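Local coordinates for protein putative mannose-6-phosphate isomerase YvyI (Bacillus subtilis, PDB 1QWR) that catalyses the zinc-dependent interconversion of D-mannose 6-phosphate and D-fructose 6-phosphate, as a type 1 mannose-6-phosphate isomerase of the cupin clan, at residues 134-139 against 221-226; 99-104 against 115-120; 6-11 against 301-306. All blocks are in the same frame, centred on the assembly; numbering follows the deposited sequence.

Contact 1 (134-139 against 221-226); sequences YGHTAR and ATVPHV
H225 carries this contact; no direct hydrogen bond crosses it. H225 CB is 4.0 Å from the centroid of the H136 ring, a CH-pi contact over one face, displaced toward the rim, and it also meets H136 O. With CG anti to the backbone N, chi1 172°, the ring is carried over G135, and chi2 turns its face to it. G135 CA sits 3.5 Å from the centroid of the H225 ring, 8° off its normal, a centred CH-pi contact. At G135, phi 91°, a CB would press on the carbonyl O of Y134 and also collide with H225 CD2, so backbone and ring both favour glycine. H225 CE1 lies 3.7 Å from Y134 CE2 with the ring planes perpendicular, and the tip, H225 NE2, is hydrogen-bonded to D227. H225 ND1 is hydrogen-bonded to a water, 2.9 Å away, which makes a weak bond to H136 ND1. A second water accepts from H225 N and donates to H136 O and A138 O. T222 O lies in the plane of the H136 ring, 3.1 Å from H136 CE1. The Y134 side chain stands about 5 Å from that of the zinc ligand H176, so the contact borders the metal site. The 221-226 loop, leaving helix 214-220, crosses the end of strand 131-136, with V223 and A138 resting on L144 of helix 141-149.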
loop_
_atom_site.group_PDB
_atom_site.type_symbol
_atom_site.label_atom_id
_atom_site.label_comp_id
_atom_site.label_asym_id
_atom_site.label_seq_id
_atom_site.Cartn_x
_atom_site.Cartn_y
_atom_site.Cartn_z
ATOM N N TYR A 134 -11.495 11.256 -4.747
ATOM C CA TYR A 134 -10.175 11.634 -5.245
ATOM C C TYR A 134 -10.202 13.053 -5.814
ATOM O O TYR A 134 -10.723 13.273 -6.916
ATOM C CB TYR A 134 -9.752 10.665 -6.360
ATOM C CG TYR A 134 -8.328 10.821 -6.852
ATOM C CD1 TYR A 134 -7.317 9.962 -6.411
ATOM C CD2 TYR A 134 -7.992 11.796 -7.793
ATOM C CE1 TYR A 134 -6.017 10.071 -6.900
ATOM C CE2 TYR A 134 -6.694 11.914 -8.292
ATOM C CZ TYR A 134 -5.713 11.046 -7.842
ATOM O OH TYR A 134 -4.443 11.143 -8.341
ATOM N N GLY A 135 -9.624 13.996 -5.075
ATOM C CA GLY A 135 -9.585 15.373 -5.528
ATOM C C GLY A 135 -10.779 16.175 -5.045
ATOM O O GLY A 135 -11.672 15.635 -4.383
ATOM N N HIS A 136 -10.804 17.459 -5.402
ATOM C CA HIS A 136 -11.880 18.347 -4.974
ATOM C C HIS A 136 -12.061 19.498 -5.958
ATOM O O HIS A 136 -11.280 19.660 -6.892
ATOM C CB HIS A 136 -11.564 18.916 -3.599
ATOM C CG HIS A 136 -10.369 19.813 -3.598
ATOM N ND1 HIS A 136 -9.082 19.344 -3.434
ATOM C CD2 HIS A 136 -10.260 21.141 -3.836
ATOM C CE1 HIS A 136 -8.232 20.346 -3.576
ATOM N NE2 HIS A 136 -8.922 21.446 -3.822
ATOM N N THR A 137 -13.077 20.319 -5.724
ATOM C CA THR A 137 -13.370 21.425 -6.636
ATOM C C THR A 137 -12.949 22.817 -6.169
ATOM O O THR A 137 -13.112 23.792 -6.915
ATOM C CB THR A 137 -14.880 21.502 -6.918
ATOM O OG1 THR A 137 -15.574 21.662 -5.676
ATOM C CG2 THR A 137 -15.361 20.237 -7.611
ATOM N N ALA A 138 -12.430 22.922 -4.951
ATOM C CA ALA A 138 -12.029 24.226 -4.417
ATOM C C ALA A 138 -10.926 24.867 -5.237
ATOM O O ALA A 138 -9.953 24.219 -5.612
ATOM C CB ALA A 138 -11.607 24.091 -2.973
ATOM N N ARG A 139 -11.081 26.159 -5.507
ATOM C CA ARG A 139 -10.127 26.901 -6.319
ATOM C C ARG A 139 -9.097 27.662 -5.496
ATOM O O ARG A 139 -8.091 28.144 -6.031
ATOM C CB ARG A 139 -10.893 27.865 -7.233
ATOM C CG ARG A 139 -11.862 27.161 -8.188
ATOM C CD ARG A 139 -12.735 28.166 -8.946
ATOM N NE ARG A 139 -13.706 28.820 -8.071
ATOM C CZ ARG A 139 -14.461 29.858 -8.424
ATOM N NH1 ARG A 139 -14.357 30.374 -9.642
ATOM N NH2 ARG A 139 -15.328 30.377 -7.565
ATOM N N ALA A 221 -2.807 20.253 1.804
ATOM C CA ALA A 221 -3.588 20.019 0.605
ATOM C C ALA A 221 -3.218 20.874 -0.586
ATOM O O ALA A 221 -2.971 22.069 -0.464
ATOM C CB ALA A 221 -5.089 20.188 0.923
ATOM N N THR A 222 -3.190 20.236 -1.746
ATOM C CA THR A 222 -2.898 20.905 -2.993
ATOM C C THR A 222 -4.186 21.569 -3.476
ATOM O O THR A 222 -5.199 20.901 -3.649
ATOM C CB THR A 222 -2.480 19.907 -4.037
ATOM O OG1 THR A 222 -1.321 19.227 -3.566
ATOM C CG2 THR A 222 -2.191 20.596 -5.370
ATOM N N VAL A 223 -4.134 22.873 -3.705
ATOM C CA VAL A 223 -5.301 23.604 -4.175
ATOM C C VAL A 223 -4.864 24.567 -5.282
ATOM O O VAL A 223 -3.933 25.337 -5.085
ATOM C CB VAL A 223 -5.915 24.437 -3.037
ATOM C CG1 VAL A 223 -7.144 25.183 -3.546
ATOM C CG2 VAL A 223 -6.254 23.532 -1.851
ATOM N N PRO A 224 -5.513 24.520 -6.460
ATOM C CA PRO A 224 -6.621 23.627 -6.804
ATOM C C PRO A 224 -6.117 22.222 -7.079
ATOM O O PRO A 224 -4.917 21.999 -7.203
ATOM C CB PRO A 224 -7.190 24.256 -8.067
ATOM C CG PRO A 224 -5.974 24.786 -8.739
ATOM C CD PRO A 224 -5.241 25.451 -7.575
ATOM N N HIS A 225 -7.043 21.283 -7.176
ATOM C CA HIS A 225 -6.673 19.911 -7.477
ATOM C C HIS A 225 -6.550 19.780 -8.978
ATOM O O HIS A 225 -7.387 20.291 -9.720
ATOM C CB HIS A 225 -7.753 18.924 -7.030
ATOM C CG HIS A 225 -7.497 17.524 -7.495
ATOM N ND1 HIS A 225 -6.608 16.680 -6.861
ATOM C CD2 HIS A 225 -7.956 16.843 -8.575
ATOM C CE1 HIS A 225 -6.528 15.543 -7.532
ATOM N NE2 HIS A 225 -7.333 15.616 -8.577
ATOM N N VAL A 226 -5.517 19.079 -9.411
ATOM C CA VAL A 226 -5.307 18.807 -10.826
ATOM C C VAL A 226 -5.021 17.300 -10.892
ATOM O O VAL A 226 -4.148 16.808 -10.178
ATOM C CB VAL A 226 -4.100 19.601 -11.387
ATOM C CG1 VAL A 226 -3.858 19.230 -12.848
ATOM C CG2 VAL A 226 -4.366 21.104 -11.263
HETATM O O HOH W 1 -9.832 22.079 -7.351
HETATM O O HOH W 2 -6.957 16.829 -3.954
#

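Contact 2 (99-104 against 115-120); sequences KVHPDD and LGKTEC. With ZN (zinc ion), chain E; SO4 (sulfate ion), chain C.
A lysine and a zinc ion share one histidine: K117 crosses one face of the H101 ring obliquely while the metal sits in that ring's plane at NE2. This is the zinc site of this cupin-clan isomerase, where the metal is held by H101, E119 and H176, the last from outside the two segments, together with a water. H101 NE2 and E119 OE2 each stand 2.5 Å from the zinc, with the ring and carboxylate planes 67° apart. The chain of K117 is extended as far as CE, which brings K117 CD over the H101 face, 3.9 Å from the ring centroid and 22° off the normal. A bend at chi4, -72°, then turns K117 NZ toward E119 OE1 for a weak hydrogen bond within a salt bridge at 3.2 Å. The ammonium would probably temper the negative charge of the carboxylate that binds the metal. The other ring nitrogen, H101 ND1, is hydrogen-bonded to A193 O, which holds the ring's rotation and leaves NE2 for zinc. K99 NZ bonds to sulfate O4 at 2.9 Å; R196, an active-site residue by similarity, also holds this sulfate, which may mark where a substrate phosphate sits. The backbones are tied beside the site: K117 N donates to P102 O at 3.0 Å, almost along the C=O axis. At G116 the chains are so close that a CB would strike D103 C and D104 N. D103 is the N-cap of helix 104-110, its OD1 accepting from Y106 N. In the helix's first residue, D104 OD1 receives G116 N at 2.7 Å through its anti lone pair.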
loop_
_atom_site.group_PDB
_atom_site.type_symbol
_atom_site.label_atom_id
_atom_site.label_comp_id
_atom_site.label_asym_id
_atom_site.label_seq_id
_atom_site.Cartn_x
_atom_site.Cartn_y
_atom_site.Cartn_z
ATOM N N LYS A 99 -9.317 12.447 3.864
ATOM C CA LYS A 99 -8.021 12.866 4.371
ATOM C C LYS A 99 -7.027 13.324 3.321
ATOM O O LYS A 99 -7.285 13.238 2.121
ATOM C CB LYS A 99 -7.422 11.669 5.131
ATOM C CG LYS A 99 -7.427 10.366 4.308
ATOM C CD LYS A 99 -7.168 9.152 5.199
ATOM C CE LYS A 99 -7.418 7.845 4.461
ATOM N NZ LYS A 99 -8.786 7.306 4.691
ATOM N N VAL A 100 -5.881 13.799 3.809
ATOM C CA VAL A 100 -4.772 14.226 2.964
ATOM C C VAL A 100 -3.474 13.813 3.672
ATOM O O VAL A 100 -3.388 13.859 4.908
ATOM C CB VAL A 100 -4.759 15.766 2.750
ATOM C CG1 VAL A 100 -4.816 16.475 4.079
ATOM C CG2 VAL A 100 -3.493 16.185 2.009
ATOM N N HIS A 101 -2.468 13.407 2.895
ATOM C CA HIS A 101 -1.176 13.027 3.460
ATOM C C HIS A 101 -0.191 14.101 3.065
ATOM O O HIS A 101 -0.204 14.564 1.932
ATOM C CB HIS A 101 -0.672 11.688 2.881
ATOM C CG HIS A 101 -1.569 10.539 3.174
ATOM N ND1 HIS A 101 -1.821 10.105 4.458
ATOM C CD2 HIS A 101 -2.252 9.704 2.350
ATOM C CE1 HIS A 101 -2.622 9.054 4.412
ATOM N NE2 HIS A 101 -2.895 8.792 3.148
ATOM N N PRO A 102 0.675 14.513 4.000
ATOM C CA PRO A 102 1.658 15.546 3.680
ATOM C C PRO A 102 2.814 14.982 2.866
ATOM O O PRO A 102 3.003 13.752 2.786
ATOM C CB PRO A 102 2.118 16.014 5.049
ATOM C CG PRO A 102 2.089 14.734 5.847
ATOM C CD PRO A 102 0.756 14.130 5.427
ATOM N N ASP A 103 3.590 15.888 2.265
ATOM C CA ASP A 103 4.752 15.490 1.491
ATOM C C ASP A 103 5.915 15.368 2.473
ATOM O O ASP A 103 5.735 15.616 3.670
ATOM C CB ASP A 103 5.035 16.518 0.370
ATOM C CG ASP A 103 5.548 17.861 0.889
ATOM O OD1 ASP A 103 5.436 18.143 2.089
ATOM O OD2 ASP A 103 6.064 18.644 0.068
ATOM N N ASP A 104 7.096 14.971 1.996
ATOM C CA ASP A 104 8.244 14.790 2.884
ATOM C C ASP A 104 8.616 16.048 3.683
ATOM O O ASP A 104 8.993 15.982 4.867
ATOM C CB ASP A 104 9.486 14.345 2.093
ATOM C CG ASP A 104 9.375 12.936 1.543
ATOM O OD1 ASP A 104 8.484 12.168 1.987
ATOM O OD2 ASP A 104 10.212 12.582 0.667
ATOM N N LEU A 115 8.265 10.516 7.254
ATOM C CA LEU A 115 8.292 10.708 5.803
ATOM C C LEU A 115 6.918 11.161 5.344
ATOM O O LEU A 115 5.930 11.025 6.079
ATOM C CB LEU A 115 8.622 9.388 5.094
ATOM C CG LEU A 115 10.009 8.767 5.244
ATOM C CD1 LEU A 115 10.085 7.472 4.418
ATOM C CD2 LEU A 115 11.062 9.751 4.777
ATOM N N GLY A 116 6.845 11.699 4.131
ATOM C CA GLY A 116 5.546 12.089 3.587
ATOM C C GLY A 116 4.854 10.794 3.175
ATOM O O GLY A 116 5.427 9.712 3.355
ATOM N N LYS A 117 3.653 10.865 2.616
ATOM C CA LYS A 117 2.967 9.626 2.234
ATOM C C LYS A 117 2.304 9.638 0.845
ATOM O O LYS A 117 1.078 9.653 0.715
ATOM C CB LYS A 117 1.936 9.232 3.315
ATOM C CG LYS A 117 1.482 7.753 3.397
ATOM C CD LYS A 117 0.799 7.577 4.802
ATOM C CE LYS A 117 0.215 6.238 5.116
ATOM N NZ LYS A 117 -1.007 5.972 4.349
ATOM N N THR A 118 3.130 9.674 -0.189
ATOM C CA THR A 118 2.619 9.529 -1.547
ATOM C C THR A 118 2.300 8.021 -1.556
ATOM O O THR A 118 3.009 7.238 -0.917
ATOM C CB THR A 118 3.709 9.870 -2.560
ATOM O OG1 THR A 118 3.791 11.297 -2.656
ATOM C CG2 THR A 118 3.396 9.278 -3.953
ATOM N N GLU A 119 1.233 7.616 -2.242
ATOM C CA GLU A 119 0.840 6.211 -2.245
ATOM C C GLU A 119 0.059 5.865 -3.505
ATOM O O GLU A 119 -0.174 6.713 -4.360
ATOM C CB GLU A 119 -0.035 5.928 -1.022
ATOM C CG GLU A 119 -1.289 6.810 -1.032
ATOM C CD GLU A 119 -2.178 6.615 0.170
ATOM O OE1 GLU A 119 -1.686 6.144 1.205
ATOM O OE2 GLU A 119 -3.382 6.945 0.073
ATOM N N CYS A 120 -0.317 4.601 -3.629
ATOM C CA CYS A 120 -1.098 4.178 -4.779
ATOM C C CYS A 120 -1.955 2.974 -4.393
ATOM O O CYS A 120 -1.673 2.253 -3.407
ATOM C CB CYS A 120 -0.177 3.878 -5.970
ATOM S SG CYS A 120 0.873 2.420 -5.702
HETATM ZN ZN ZN E . -4.625 7.228 2.230
HETATM S S SO4 C . -8.333 6.195 8.059
HETATM O O1 SO4 C . -9.701 6.683 7.753
HETATM O O2 SO4 C . -8.393 5.109 9.042
HETATM O O3 SO4 C . -7.501 7.298 8.563
HETATM O O4 SO4 C . -7.735 5.676 6.812
HETATM O O HOH W 3 -2.886 5.710 3.420
#

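Contact 3 (6-11 against 301-306); sequences QSPIFL and AQMPDF
Selenium against proline makes the close-packed half of this contact, whereas the glutamine half lies at the surface. The selenomethionine M303 starts with its CB directed away from 6-11, but a bend at chi2, 66°, swings the tip back: M303 SE comes to 3.8 Å from P8 CD, and M303 CE lies 4.0 Å from P8 CG. The two side chains cross at about a right angle, the CG-CD side of P8 meeting SE and CE. On the exposed side, the extended Q6 chain crosses Q302 obliquely, Q6 CG lying 3.4 Å from Q302 O and 3.7 Å from Q302 CB. The two amide planes are 52° apart, and no hydrogen bond crosses the segments. Between these halves, P304 CD rests 3.5 Å from Q6 O. An alanine at P8 would remove CG and CD and would probably loosen the grip on the M303 tip, as well as the backbone constraint leading into the strand. The contact packs the run into strand 9-17, in the N-terminal part of the chain, against the loop between strands 296-299 and 306-309 of the C-terminal cupin domain; Y284 of strand 278-284 touches both P8 and M303.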
loop_
_atom_site.group_PDB
_atom_site.type_symbol
_atom_site.label_atom_id
_atom_site.label_comp_id
_atom_site.label_asym_id
_atom_site.label_seq_id
_atom_site.Cartn_x
_atom_site.Cartn_y
_atom_site.Cartn_z
ATOM N N GLN A 6 20.858 -14.190 -0.734
ATOM C CA GLN A 6 20.419 -14.813 -1.970
ATOM C C GLN A 6 19.217 -15.733 -1.847
ATOM O O GLN A 6 19.167 -16.781 -2.499
ATOM C CB GLN A 6 21.588 -15.605 -2.564
ATOM C CG GLN A 6 22.811 -14.764 -2.856
ATOM C CD GLN A 6 23.953 -15.579 -3.445
ATOM O OE1 GLN A 6 24.955 -15.023 -3.903
ATOM N NE2 GLN A 6 23.809 -16.900 -3.431
ATOM N N SER A 7 18.253 -15.372 -1.009
ATOM C CA SER A 7 17.065 -16.198 -0.867
ATOM C C SER A 7 15.902 -15.303 -0.460
ATOM O O SER A 7 16.102 -14.249 0.181
ATOM C CB SER A 7 17.294 -17.307 0.162
ATOM O OG SER A 7 17.564 -16.758 1.428
ATOM N N PRO A 8 14.677 -15.702 -0.829
ATOM C CA PRO A 8 13.471 -14.925 -0.511
ATOM C C PRO A 8 13.332 -14.673 0.980
ATOM O O PRO A 8 13.646 -15.554 1.793
ATOM C CB PRO A 8 12.341 -15.798 -1.064
ATOM C CG PRO A 8 13.004 -16.501 -2.225
ATOM C CD PRO A 8 14.345 -16.884 -1.645
ATOM N N ILE A 9 12.856 -13.481 1.347
ATOM C CA ILE A 9 12.681 -13.149 2.766
ATOM C C ILE A 9 11.189 -12.950 2.995
ATOM O O ILE A 9 10.639 -11.933 2.582
ATOM C CB ILE A 9 13.449 -11.849 3.117
ATOM C CG1 ILE A 9 14.933 -12.034 2.807
ATOM C CG2 ILE A 9 13.217 -11.458 4.595
ATOM C CD1 ILE A 9 15.698 -10.716 2.749
ATOM N N PHE A 10 10.537 -13.911 3.643
ATOM C CA PHE A 10 9.101 -13.807 3.880
ATOM C C PHE A 10 8.837 -13.000 5.132
ATOM O O PHE A 10 9.632 -13.022 6.079
ATOM C CB PHE A 10 8.474 -15.202 3.997
ATOM C CG PHE A 10 8.359 -15.920 2.679
ATOM C CD1 PHE A 10 7.163 -15.899 1.958
ATOM C CD2 PHE A 10 9.460 -16.571 2.134
ATOM C CE1 PHE A 10 7.075 -16.514 0.697
ATOM C CE2 PHE A 10 9.387 -17.193 0.872
ATOM C CZ PHE A 10 8.189 -17.159 0.156
ATOM N N LEU A 11 7.717 -12.284 5.123
ATOM C CA LEU A 11 7.332 -11.421 6.228
ATOM C C LEU A 11 6.028 -11.846 6.874
ATOM O O LEU A 11 5.072 -12.196 6.199
ATOM C CB LEU A 11 7.204 -9.970 5.735
ATOM C CG LEU A 11 8.555 -9.542 5.148
ATOM C CD1 LEU A 11 8.451 -8.236 4.420
ATOM C CD2 LEU A 11 9.565 -9.472 6.302
ATOM N N ALA A 301 18.767 -8.118 -3.169
ATOM C CA ALA A 301 19.635 -7.635 -4.241
ATOM C C ALA A 301 20.303 -8.757 -5.021
ATOM O O ALA A 301 20.298 -8.744 -6.256
ATOM C CB ALA A 301 20.708 -6.708 -3.665
ATOM N N GLN A 302 20.880 -9.718 -4.301
ATOM C CA GLN A 302 21.582 -10.834 -4.944
ATOM C C GLN A 302 20.732 -12.071 -5.244
ATOM O O GLN A 302 21.260 -13.166 -5.438
ATOM C CB GLN A 302 22.799 -11.232 -4.099
ATOM C CG GLN A 302 23.761 -10.066 -3.819
ATOM C CD GLN A 302 24.048 -9.199 -5.043
ATOM O OE1 GLN A 302 24.262 -9.705 -6.156
ATOM N NE2 GLN A 302 24.075 -7.878 -4.838
HETATM N N MSE A 303 19.413 -11.906 -5.279
HETATM C CA MSE A 303 18.547 -13.035 -5.578
HETATM C C MSE A 303 18.963 -13.642 -6.925
HETATM O O MSE A 303 19.125 -12.908 -7.915
HETATM C CB MSE A 303 17.099 -12.543 -5.688
HETATM C CG MSE A 303 16.096 -13.643 -6.014
HETATM SE SE MSE A 303 15.900 -14.972 -4.583
HETATM C CE MSE A 303 14.936 -16.286 -5.715
ATOM N N PRO A 304 19.163 -14.976 -6.980
ATOM C CA PRO A 304 19.550 -15.618 -8.240
ATOM C C PRO A 304 18.363 -15.625 -9.215
ATOM O O PRO A 304 17.205 -15.456 -8.808
ATOM C CB PRO A 304 19.905 -17.050 -7.826
ATOM C CG PRO A 304 20.185 -16.969 -6.360
ATOM C CD PRO A 304 19.227 -15.924 -5.849
ATOM N N ASP A 305 18.641 -15.815 -10.500
ATOM C CA ASP A 305 17.545 -15.891 -11.451
ATOM C C ASP A 305 16.671 -17.034 -10.947
ATOM O O ASP A 305 17.164 -18.009 -10.355
ATOM C CB ASP A 305 18.060 -16.175 -12.863
ATOM C CG ASP A 305 18.736 -14.960 -13.489
ATOM O OD1 ASP A 305 18.853 -13.913 -12.814
ATOM O OD2 ASP A 305 19.154 -15.053 -14.661
ATOM N N PHE A 306 15.373 -16.915 -11.169
ATOM C CA PHE A 306 14.434 -17.911 -10.671
ATOM C C PHE A 306 13.243 -18.112 -11.600
ATOM O O PHE A 306 13.095 -17.410 -12.594
ATOM C CB PHE A 306 13.924 -17.462 -9.294
ATOM C CG PHE A 306 13.191 -16.137 -9.308
ATOM C CD1 PHE A 306 11.795 -16.091 -9.287
ATOM C CD2 PHE A 306 13.902 -14.938 -9.329
ATOM C CE1 PHE A 306 11.113 -14.856 -9.287
ATOM C CE2 PHE A 306 13.241 -13.702 -9.328
ATOM C CZ PHE A 306 11.848 -13.664 -9.308
#

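Contact 2 is the buried one, its centre about 12 Å from that of the chain, against about 23 Å for contact 1 and 21 Å for contact 3, both partly buried. It holds the metal site, and its chemistry is charged and directional. Contact 1 replaces direct bonds with ring faces and bridging waters; contact 3 mixes selenium-proline packing with a solvent-side glutamine against a carbonyl. Contacts 1 and 2 adjoin, A221 CA lying 4.1 Å from V100 CG2, and successive strands 119-126 and 131-136 serve them. Contacts 2 and 3 reach the same set of strands, nearest atoms about 16 Å apart. Contact 3 stands across the chain's centre from contact 1.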